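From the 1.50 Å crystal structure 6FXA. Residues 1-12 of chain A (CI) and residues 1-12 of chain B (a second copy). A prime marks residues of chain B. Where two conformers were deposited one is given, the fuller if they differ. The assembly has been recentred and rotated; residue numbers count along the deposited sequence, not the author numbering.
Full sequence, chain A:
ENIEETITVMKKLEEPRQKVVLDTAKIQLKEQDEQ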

# COMPACT_ATOMS: atom_id res chain seq x y z
N GLU A 1 2.65 13.00 3.14
CA GLU A 1 3.62 12.32 2.35
C GLU A 1 3.10 10.91 2.18
O GLU A 1 2.57 10.33 3.14
CB GLU A 1 5.00 12.33 3.00
CG GLU A 1 6.10 11.83 2.04
CD GLU A 1 6.19 10.30 2.06
OE1 GLU A 1 6.41 9.63 0.94
OE2 GLU A 1 6.02 9.81 3.22
N ASN A 2 3.28 10.31 1.00
CA ASN A 2 2.53 9.08 0.71
C ASN A 2 2.93 7.94 1.60
O ASN A 2 2.06 7.17 2.03
CB ASN A 2 2.73 8.66 -0.75
CG ASN A 2 2.06 9.62 -1.69
OD1 ASN A 2 1.03 10.22 -1.35
ND2 ASN A 2 2.65 9.81 -2.84
N ILE A 3 4.22 7.80 1.90
CA ILE A 3 4.62 6.61 2.65
C ILE A 3 4.16 6.75 4.09
O ILE A 3 3.51 5.85 4.65
CB ILE A 3 6.14 6.37 2.54
CG1 ILE A 3 6.51 5.99 1.09
CG2 ILE A 3 6.61 5.31 3.61
CD1 ILE A 3 8.06 5.77 0.82
N GLU A 4 4.35 7.95 4.68
CA GLU A 4 3.91 8.14 6.06
C GLU A 4 2.39 7.95 6.17
O GLU A 4 1.89 7.31 7.12
CB GLU A 4 4.38 9.51 6.58
CG GLU A 4 3.93 10.71 5.79
CD GLU A 4 2.78 11.61 6.39
OE1 GLU A 4 2.20 11.31 7.49
OE2 GLU A 4 2.47 12.66 5.72
N GLU A 5 1.62 8.45 5.19
CA GLU A 5 0.18 8.29 5.26
C GLU A 5 -0.22 6.83 5.10
O GLU A 5 -1.22 6.38 5.70
CB GLU A 5 -0.50 9.14 4.20
CG GLU A 5 -0.27 10.67 4.39
CD GLU A 5 -0.81 11.39 3.18
OE1 GLU A 5 -0.01 12.12 2.48
OE2 GLU A 5 -2.03 11.21 2.91
N THR A 6 0.55 6.07 4.31
CA THR A 6 0.23 4.65 4.13
C THR A 6 0.51 3.88 5.40
O THR A 6 -0.28 3.02 5.80
CB THR A 6 1.03 4.07 2.95
OG1 THR A 6 0.59 4.76 1.79
CG2 THR A 6 0.72 2.58 2.71
N ILE A 7 1.64 4.16 6.06
CA ILE A 7 1.92 3.56 7.36
C ILE A 7 0.73 3.77 8.30
O ILE A 7 0.28 2.83 8.97
CB ILE A 7 3.22 4.13 7.96
CG1 ILE A 7 4.41 3.68 7.14
CG2 ILE A 7 3.33 3.64 9.39
CD1 ILE A 7 5.71 4.47 7.40
N THR A 8 0.23 5.02 8.40
CA THR A 8 -0.86 5.34 9.35
C THR A 8 -2.09 4.47 9.10
O THR A 8 -2.69 3.93 10.03
CB THR A 8 -1.19 6.83 9.25
OG1 THR A 8 -0.01 7.54 9.64
CG2 THR A 8 -2.31 7.24 10.13
N VAL A 9 -2.48 4.32 7.83
CA VAL A 9 -3.62 3.47 7.50
C VAL A 9 -3.29 2.01 7.80
O VAL A 9 -4.12 1.27 8.37
CB VAL A 9 -4.08 3.66 6.03
CG1 VAL A 9 -5.17 2.64 5.62
CG2 VAL A 9 -4.50 5.11 5.78
N MET A 10 -2.14 1.56 7.34
CA MET A 10 -1.80 0.14 7.54
C MET A 10 -1.74 -0.28 9.02
O MET A 10 -2.03 -1.44 9.34
CB MET A 10 -0.48 -0.20 6.84
CG MET A 10 -0.56 -0.16 5.31
SD MET A 10 0.93 -0.75 4.53
CE MET A 10 0.72 -2.52 4.79
N LYS A 11 -1.37 0.63 9.93
CA LYS A 11 -1.33 0.28 11.35
C LYS A 11 -2.71 -0.10 11.87
O LYS A 11 -2.82 -0.84 12.89
CB LYS A 11 -0.77 1.45 12.14
CG LYS A 11 0.76 1.51 12.10
CD LYS A 11 1.24 2.67 12.91
CE LYS A 11 2.80 2.73 12.98
NZ LYS A 11 3.31 4.05 13.48
N LYS A 12 -3.75 0.31 11.18
CA LYS A 12 -5.13 0.01 11.55
C LYS A 12 -5.65 -1.27 10.88
O LYS A 12 -6.76 -1.74 11.24
CB LYS A 12 -6.07 1.20 11.17
CG LYS A 12 -5.66 2.54 11.89
CD LYS A 12 -6.53 3.70 11.40
CE LYS A 12 -7.98 3.57 11.89
NZ LYS A 12 -8.91 4.63 11.36
N GLU B 1 7.73 -8.18 8.13
CA GLU B 1 6.52 -7.51 8.58
C GLU B 1 5.97 -6.67 7.39
O GLU B 1 6.73 -6.06 6.59
CB GLU B 1 6.83 -6.71 9.88
CG GLU B 1 5.76 -5.83 10.58
CD GLU B 1 6.05 -4.34 10.28
OE1 GLU B 1 6.75 -4.17 9.29
OE2 GLU B 1 5.65 -3.39 11.01
N ASN B 2 4.64 -6.68 7.23
CA ASN B 2 4.06 -6.13 5.99
C ASN B 2 4.30 -4.65 5.82
O ASN B 2 4.44 -4.17 4.69
CB ASN B 2 2.56 -6.37 5.87
CG ASN B 2 2.22 -7.80 5.70
OD1 ASN B 2 2.99 -8.58 5.15
ND2 ASN B 2 1.10 -8.20 6.28
N ILE B 3 4.22 -3.86 6.91
CA ILE B 3 4.38 -2.42 6.73
C ILE B 3 5.77 -2.11 6.20
O ILE B 3 5.92 -1.34 5.23
CB ILE B 3 4.05 -1.62 8.01
CG1 ILE B 3 2.55 -1.72 8.35
CG2 ILE B 3 4.40 -0.09 7.85
CD1 ILE B 3 2.20 -1.08 9.66
N GLU B 4 6.81 -2.65 6.86
CA GLU B 4 8.17 -2.41 6.37
C GLU B 4 8.36 -2.92 4.95
O GLU B 4 9.00 -2.27 4.11
CB GLU B 4 9.23 -3.04 7.28
CG GLU B 4 9.25 -2.46 8.72
CD GLU B 4 9.91 -1.04 8.83
OE1 GLU B 4 10.42 -0.70 9.91
OE2 GLU B 4 9.91 -0.26 7.85
N GLU B 5 7.81 -4.10 4.61
CA GLU B 5 7.96 -4.59 3.24
C GLU B 5 7.27 -3.68 2.23
O GLU B 5 7.76 -3.50 1.12
CB GLU B 5 7.34 -5.97 3.12
CG GLU B 5 8.19 -7.07 3.81
CD GLU B 5 7.52 -8.41 3.67
OE1 GLU B 5 7.54 -8.95 2.56
OE2 GLU B 5 6.96 -8.91 4.67
N THR B 6 6.15 -3.07 2.63
CA THR B 6 5.42 -2.13 1.76
C THR B 6 6.22 -0.83 1.59
O THR B 6 6.29 -0.30 0.49
CB THR B 6 4.03 -1.88 2.35
OG1 THR B 6 3.33 -3.13 2.35
CG2 THR B 6 3.22 -0.88 1.52
N ILE B 7 6.79 -0.31 2.68
CA ILE B 7 7.67 0.86 2.60
C ILE B 7 8.78 0.57 1.60
O ILE B 7 9.14 1.44 0.78
CB ILE B 7 8.27 1.17 3.99
CG1 ILE B 7 7.19 1.60 4.93
CG2 ILE B 7 9.32 2.26 3.84
CD1 ILE B 7 7.67 1.74 6.37
N THR B 8 9.38 -0.62 1.69
CA THR B 8 10.53 -0.90 0.82
C THR B 8 10.13 -0.81 -0.65
O THR B 8 10.85 -0.26 -1.51
CB THR B 8 11.07 -2.31 1.14
OG1 THR B 8 11.61 -2.29 2.48
CG2 THR B 8 12.17 -2.77 0.12
N VAL B 9 8.98 -1.43 -0.99
CA VAL B 9 8.49 -1.35 -2.35
C VAL B 9 8.14 0.09 -2.72
O VAL B 9 8.48 0.56 -3.81
CB VAL B 9 7.29 -2.30 -2.60
CG1 VAL B 9 6.82 -2.16 -4.11
CG2 VAL B 9 7.66 -3.81 -2.23
N MET B 10 7.37 0.78 -1.87
CA MET B 10 6.94 2.15 -2.17
C MET B 10 8.11 3.10 -2.42
O MET B 10 7.98 4.05 -3.20
CB MET B 10 6.11 2.68 -1.01
CG MET B 10 4.71 2.07 -0.96
SD MET B 10 3.68 2.88 0.29
CE MET B 10 3.24 4.43 -0.53
N LYS B 11 9.24 2.87 -1.73
CA LYS B 11 10.42 3.74 -1.97
C LYS B 11 10.89 3.66 -3.43
O LYS B 11 11.58 4.58 -3.90
CB LYS B 11 11.52 3.31 -1.03
CG LYS B 11 11.35 3.92 0.32
CD LYS B 11 12.38 3.46 1.30
CE LYS B 11 13.72 4.16 1.10
NZ LYS B 11 14.61 3.67 2.22
N LYS B 12 10.59 2.56 -4.13
CA LYS B 12 10.96 2.40 -5.54
C LYS B 12 9.93 2.99 -6.49
O LYS B 12 10.21 3.09 -7.70
CB LYS B 12 11.18 0.92 -5.88
CG LYS B 12 12.26 0.22 -5.00
CD LYS B 12 12.25 -1.26 -5.27
CE LYS B 12 13.33 -2.09 -4.57
NZ LYS B 12 13.10 -3.51 -5.14

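Two copies of one helix can pack against each other through a single surface used twice, and the paired N-terminal segments of CI illustrate the principle compactly. Each segment is helical through its central residues, and the two run nearly antiparallel, their N-to-C directions 159° apart and their axes 10.4 Å apart at closest approach. The register reflects a near-twofold arrangement: Ile3 CA lies 6.5 Å from Ile7′ CA, and Ile7 CA lies 6.5 Å from Ile3′ CA. Every contact on one side therefore has a counterpart on the other, except where a residue meets its own copy. Together the segments bury 526 Å².

The contact is built mainly from apolar side chains and the aliphatic parts of others. Residues 3, 6, 7 and 10 recur at helical spacing, so they gather on one face of each helix. Ile3 and Ile3′ point toward the partner and each meets three of its residues, beginning with Ile7 and Met10: Ile3 CG2 sits 4.0 Å from Ile7′ CG1, and Ile3 CG1 sits 3.9 Å from Met10′ CB. The reciprocal pairs, Ile7 CG1 to Ile3′ CG2 at 3.8 Å and Met10 CB to Ile3′ CG1 at 3.7 Å, are slightly tighter. At the centre the symmetry brings like to like. Ile7 CD1 and Ile7′ CD1 approach to 3.5 Å, although both residues set out sideways and turn inward only at their ends, while Thr6 CG2 and Thr6′ CG2 face each other more loosely at 4.4 Å. Further out, the aliphatic part of a lysine extends the apolar surface: Ile3 CD1 lies 3.8 Å from Lys11′ CG, and Lys11 CG lies 3.8 Å from Ile3′ CD1.

Threonine shows how a polar residue can be accommodated in such a contact. No hydrogen bond crosses between the segments; instead, Thr6 OG1 donates to Asn2 O at 2.8 Å, and Thr6′ OG1 does the same to Asn2′ O at 2.8 Å. With its proton committed within its own helix, each hydroxyl can receive a methionine methyl in van der Waals contact: Met10′ CE is 3.5 Å from Thr6 OG1, and Met10 CE is 3.6 Å from Thr6′ OG1.

The other hydrogen bonds between residues of these segments lie within one segment or the other. Backbone bonds such as Ile7 N to Ile3 O, 2.9 Å, hold the helices, and Glu1 folds back over the first turn to accept from free amides: Ile3 N reaches Glu1 OE1 at 3.0 Å and Glu4 N reaches Glu1 OE2 at 2.9 Å. In the second copy, Glu4′ N bonds to Glu1′ OE1 at 2.9 Å.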